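Local coordinates for protein VP5 (PDB 6QGI) that is a viral envelope protein of a haloarchaeal pleomorphic virus and probably mediates fusion of the viral and host membranes, at residues V14-A19 and A288-L293; V26-P31 and V121-S126. One frame throughout, in Å; residues are numbered along the deposited sequence.

How the contacts relate
Reading from the N terminus, the chain leaves strand 11-13 and enters the long loop that precedes helix 37-60. The early part of that loop, 14-19, meets the C-terminal end of helix 285-292 in contact 1, closing a loop of 268 intervening residues, about half of them helical. A few residues on, 26-31 runs along the long helix 91-133 in contact 2, which closes a shorter, mostly helical loop. Contact 2 is therefore nested inside contact 1. Their centres lie 25 Å apart and their nearest atoms about 10 Å apart, without touching. Contact 1 is buried; contact 2 lies at the surface.

Contact 1 of 2, residues V14-A19 and A288-L293; sequences VGVGWA and ADLIAL
Apolar packing carries most of this buried contact, and Val-16 is at its centre. Its chi1 of -64° sets CG1 anti to the carbonyl carbon and leaves CG2 in the crowded position between the backbone N and that carbon, and CG2 is the branch that reaches the helix. There it lies 3.6 Å from CB of Asp-289, the two side chains sliding past each other in opposite directions. Leu-293 crosses Val-16 obliquely, its CD1 3.7 Å from Val-16 CG2, while CD2 of Leu-290 approaches the same methyl. The two branches of Leu-293 divide the work: CD2 turns to Ala-19 and sits 4.1 Å from its CB. Ala-19 CB in turn lies over one face of the Trp-18 indole, offset toward the rim.

No direct hydrogen bond joins the two segments; the polar link is a water. It accepts from Val-16 N at 3.1 Å and donates to Asp-289 OD2 at 2.8 Å. The same OD2 stands 3.3 Å from Gly-17 CA and also makes a salt bridge with Arg-21, whereas OD1 takes a hydrogen bond from Gln-285 one turn back. The buried carboxylate is thus held through both oxygens, and the arginine would be expected to favour its charged form.

Within 14-19, Ala-19 N bonds to Val-16 O at 3.1 Å, closing a short 3-10 turn. The arrangement is loop-to-helix packing: the turn following strand 11-13 rests against the C-terminal end of helix 285-292, where Leu-293 is the first residue to leave helical geometry.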
# COMPACT_ATOMS: atom_id res chain seq x y z
N VAL A 14 3.25 -2.08 0.29
CA VAL A 14 2.29 -2.17 -0.81
C VAL A 14 1.45 -3.47 -0.67
O VAL A 14 2.00 -4.58 -0.58
CB VAL A 14 2.98 -2.04 -2.20
CG1 VAL A 14 1.98 -2.18 -3.35
CG2 VAL A 14 3.73 -0.71 -2.31
N GLY A 15 0.13 -3.29 -0.64
CA GLY A 15 -0.87 -4.35 -0.59
C GLY A 15 -1.96 -4.02 -1.58
O GLY A 15 -2.73 -3.09 -1.35
N VAL A 16 -2.00 -4.70 -2.74
CA VAL A 16 -2.97 -4.38 -3.80
C VAL A 16 -3.88 -5.57 -4.15
O VAL A 16 -4.68 -5.47 -5.10
CB VAL A 16 -2.27 -3.82 -5.07
CG1 VAL A 16 -1.56 -2.50 -4.80
CG2 VAL A 16 -1.30 -4.83 -5.68
N GLY A 17 -3.77 -6.66 -3.38
CA GLY A 17 -4.55 -7.87 -3.59
C GLY A 17 -6.05 -7.66 -3.50
O GLY A 17 -6.81 -8.39 -4.14
N TRP A 18 -6.46 -6.63 -2.74
CA TRP A 18 -7.85 -6.21 -2.50
C TRP A 18 -8.54 -5.76 -3.79
O TRP A 18 -9.77 -5.75 -3.86
CB TRP A 18 -7.88 -5.07 -1.48
CG TRP A 18 -7.13 -3.85 -1.91
CD1 TRP A 18 -5.81 -3.59 -1.71
CD2 TRP A 18 -7.67 -2.72 -2.60
NE1 TRP A 18 -5.48 -2.39 -2.29
CE2 TRP A 18 -6.61 -1.82 -2.82
CE3 TRP A 18 -8.95 -2.39 -3.08
CZ2 TRP A 18 -6.78 -0.60 -3.48
CZ3 TRP A 18 -9.13 -1.18 -3.73
CH2 TRP A 18 -8.06 -0.30 -3.92
N ALA A 19 -7.75 -5.35 -4.79
CA ALA A 19 -8.26 -4.92 -6.09
C ALA A 19 -8.35 -6.11 -7.04
O ALA A 19 -8.89 -5.98 -8.13
CB ALA A 19 -7.36 -3.84 -6.66
N ALA A 288 3.43 -9.84 -7.82
CA ALA A 288 2.57 -10.79 -8.54
C ALA A 288 1.22 -10.14 -8.84
O ALA A 288 0.73 -10.22 -9.96
CB ALA A 288 2.39 -12.06 -7.71
N ASP A 289 0.66 -9.42 -7.85
CA ASP A 289 -0.60 -8.69 -7.93
C ASP A 289 -0.46 -7.44 -8.83
O ASP A 289 -1.39 -7.16 -9.60
CB ASP A 289 -1.08 -8.29 -6.52
CG ASP A 289 -1.52 -9.45 -5.62
OD1 ASP A 289 -1.74 -10.57 -6.15
OD2 ASP A 289 -1.65 -9.24 -4.40
N LEU A 290 0.69 -6.73 -8.77
CA LEU A 290 0.96 -5.56 -9.61
C LEU A 290 1.08 -5.94 -11.09
O LEU A 290 0.65 -5.16 -11.95
CB LEU A 290 2.22 -4.80 -9.15
CG LEU A 290 2.07 -3.85 -7.95
CD1 LEU A 290 3.41 -3.29 -7.54
CD2 LEU A 290 1.12 -2.67 -8.25
N ILE A 291 1.64 -7.14 -11.39
CA ILE A 291 1.76 -7.66 -12.77
C ILE A 291 0.34 -8.01 -13.25
O ILE A 291 -0.02 -7.65 -14.37
CB ILE A 291 2.75 -8.87 -12.86
CG1 ILE A 291 4.20 -8.40 -12.62
CG2 ILE A 291 2.63 -9.62 -14.21
CD1 ILE A 291 5.10 -9.47 -12.03
N ALA A 292 -0.47 -8.65 -12.38
CA ALA A 292 -1.86 -9.02 -12.66
C ALA A 292 -2.75 -7.79 -12.91
O ALA A 292 -3.71 -7.88 -13.68
CB ALA A 292 -2.42 -9.84 -11.52
N LEU A 293 -2.40 -6.65 -12.27
CA LEU A 293 -3.11 -5.37 -12.44
C LEU A 293 -2.54 -4.58 -13.62
O LEU A 293 -2.91 -3.43 -13.83
CB LEU A 293 -3.08 -4.55 -11.14
CG LEU A 293 -4.03 -5.01 -10.04
CD1 LEU A 293 -3.52 -4.62 -8.68
CD2 LEU A 293 -5.45 -4.49 -10.28
O HOH W 1 -0.55 -7.41 -2.59

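Contact 2 of 2, residues V26-P31 and V121-S126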
# COMPACT_ATOMS: atom_id res chain seq x y z
N VAL A 26 -6.81 -6.18 8.12
CA VAL A 26 -6.17 -6.09 9.43
C VAL A 26 -7.25 -5.70 10.45
O VAL A 26 -7.79 -4.59 10.39
CB VAL A 26 -4.97 -5.09 9.42
CG1 VAL A 26 -4.38 -4.89 10.81
CG2 VAL A 26 -3.89 -5.53 8.43
N GLY A 27 -7.57 -6.65 11.34
CA GLY A 27 -8.59 -6.50 12.37
C GLY A 27 -8.32 -5.37 13.34
O GLY A 27 -7.16 -4.98 13.55
N SER A 28 -9.41 -4.82 13.92
CA SER A 28 -9.39 -3.73 14.90
C SER A 28 -8.50 -4.10 16.09
O SER A 28 -8.59 -5.22 16.60
CB SER A 28 -10.82 -3.42 15.34
OG SER A 28 -10.91 -2.69 16.56
N ASP A 29 -7.60 -3.18 16.48
CA ASP A 29 -6.68 -3.34 17.60
C ASP A 29 -6.70 -2.07 18.47
O ASP A 29 -5.67 -1.40 18.65
CB ASP A 29 -5.25 -3.67 17.10
CG ASP A 29 -4.24 -4.00 18.19
OD1 ASP A 29 -4.65 -4.11 19.38
OD2 ASP A 29 -3.05 -4.14 17.86
N ALA A 30 -7.88 -1.75 19.01
CA ALA A 30 -8.06 -0.60 19.88
C ALA A 30 -7.44 -0.84 21.25
O ALA A 30 -7.54 -1.97 21.75
CB ALA A 30 -9.52 -0.27 20.03
N PRO A 31 -6.81 0.20 21.86
CA PRO A 31 -6.20 0.01 23.19
C PRO A 31 -7.20 -0.49 24.23
O PRO A 31 -8.38 -0.13 24.17
CB PRO A 31 -5.71 1.41 23.55
CG PRO A 31 -5.51 2.08 22.24
CD PRO A 31 -6.59 1.57 21.36
N VAL A 121 -13.40 2.50 11.31
CA VAL A 121 -14.49 3.16 12.05
C VAL A 121 -14.82 2.32 13.30
O VAL A 121 -15.00 2.89 14.38
CB VAL A 121 -15.74 3.43 11.16
CG1 VAL A 121 -16.88 4.07 11.97
CG2 VAL A 121 -15.40 4.31 9.97
N ALA A 122 -14.89 0.97 13.16
CA ALA A 122 -15.15 0.03 14.26
C ALA A 122 -14.09 0.16 15.36
O ALA A 122 -14.43 0.22 16.55
CB ALA A 122 -15.20 -1.39 13.74
N GLU A 123 -12.81 0.24 14.95
CA GLU A 123 -11.65 0.41 15.83
C GLU A 123 -11.70 1.77 16.51
O GLU A 123 -11.38 1.86 17.70
CB GLU A 123 -10.36 0.26 15.01
CG GLU A 123 -9.09 0.18 15.82
CD GLU A 123 -7.86 0.12 14.93
OE1 GLU A 123 -7.08 -0.84 15.06
OE2 GLU A 123 -7.68 1.05 14.11
N LEU A 124 -12.12 2.82 15.76
CA LEU A 124 -12.27 4.18 16.28
C LEU A 124 -13.36 4.20 17.34
O LEU A 124 -13.18 4.84 18.37
CB LEU A 124 -12.58 5.19 15.15
CG LEU A 124 -12.81 6.66 15.56
CD1 LEU A 124 -11.56 7.27 16.18
CD2 LEU A 124 -13.27 7.49 14.38
N ASP A 125 -14.48 3.46 17.11
CA ASP A 125 -15.59 3.37 18.05
C ASP A 125 -15.14 2.78 19.38
O ASP A 125 -15.49 3.31 20.43
CB ASP A 125 -16.76 2.57 17.45
CG ASP A 125 -18.01 2.56 18.32
OD1 ASP A 125 -18.44 3.65 18.77
OD2 ASP A 125 -18.57 1.46 18.54
N SER A 126 -14.30 1.71 19.33
CA SER A 126 -13.76 1.07 20.53
C SER A 126 -12.66 1.94 21.17
O SER A 126 -12.45 1.82 22.38
CB SER A 126 -13.26 -0.34 20.24
OG SER A 126 -12.33 -0.38 19.16
O HOH W 2 -13.88 -2.58 17.02
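The extended loop that leads into helix 37-60 runs alongside the long helix 91-133, and Glu-123 is the helix side chain that receives it. Glu-123 has CG anti to the backbone N (chi1 -170°) and stays extended beyond it, so the chain runs out from the helix and brings its carboxylate to the loop backbone. OE1 accepts from Asp-29 N at 2.8 Å on its anti lone pair, and the N-H points almost straight at it (166°). OE2 forms a salt bridge with Arg-51, so this carboxylate links its own helix to the loop through OE1 and to helix 37-60 through OE2, while Arg-51 also reaches the loop carbonyl Val-26 O.

Ser-28 comes in alongside the base of that glutamate. With OG anti to its own backbone N, the hydroxyl reaches the helix surface, 3.3 Å from Glu-123 CA, and CB lies against Glu-123 CB. A water at 3.0 Å from Ser-28 OG donates a weak bond to Ala-122 O, adding a second polar link to the helix backbone. Asp-29, in contrast, points its CB away from the helix; its OD2 stays 5.9 Å from Glu-123 OE1, so the two like charges are kept apart.

Further along the loop, the methyl of Ala-30 is directed at the helix, toward Glu-123 O and Ser-126. The Ser-126 hydroxyl sits in the crowded position (chi1 54°), folded back over its own helix. From there OG donates to Glu-123 O at 2.8 Å, approaching from above the carbonyl plane.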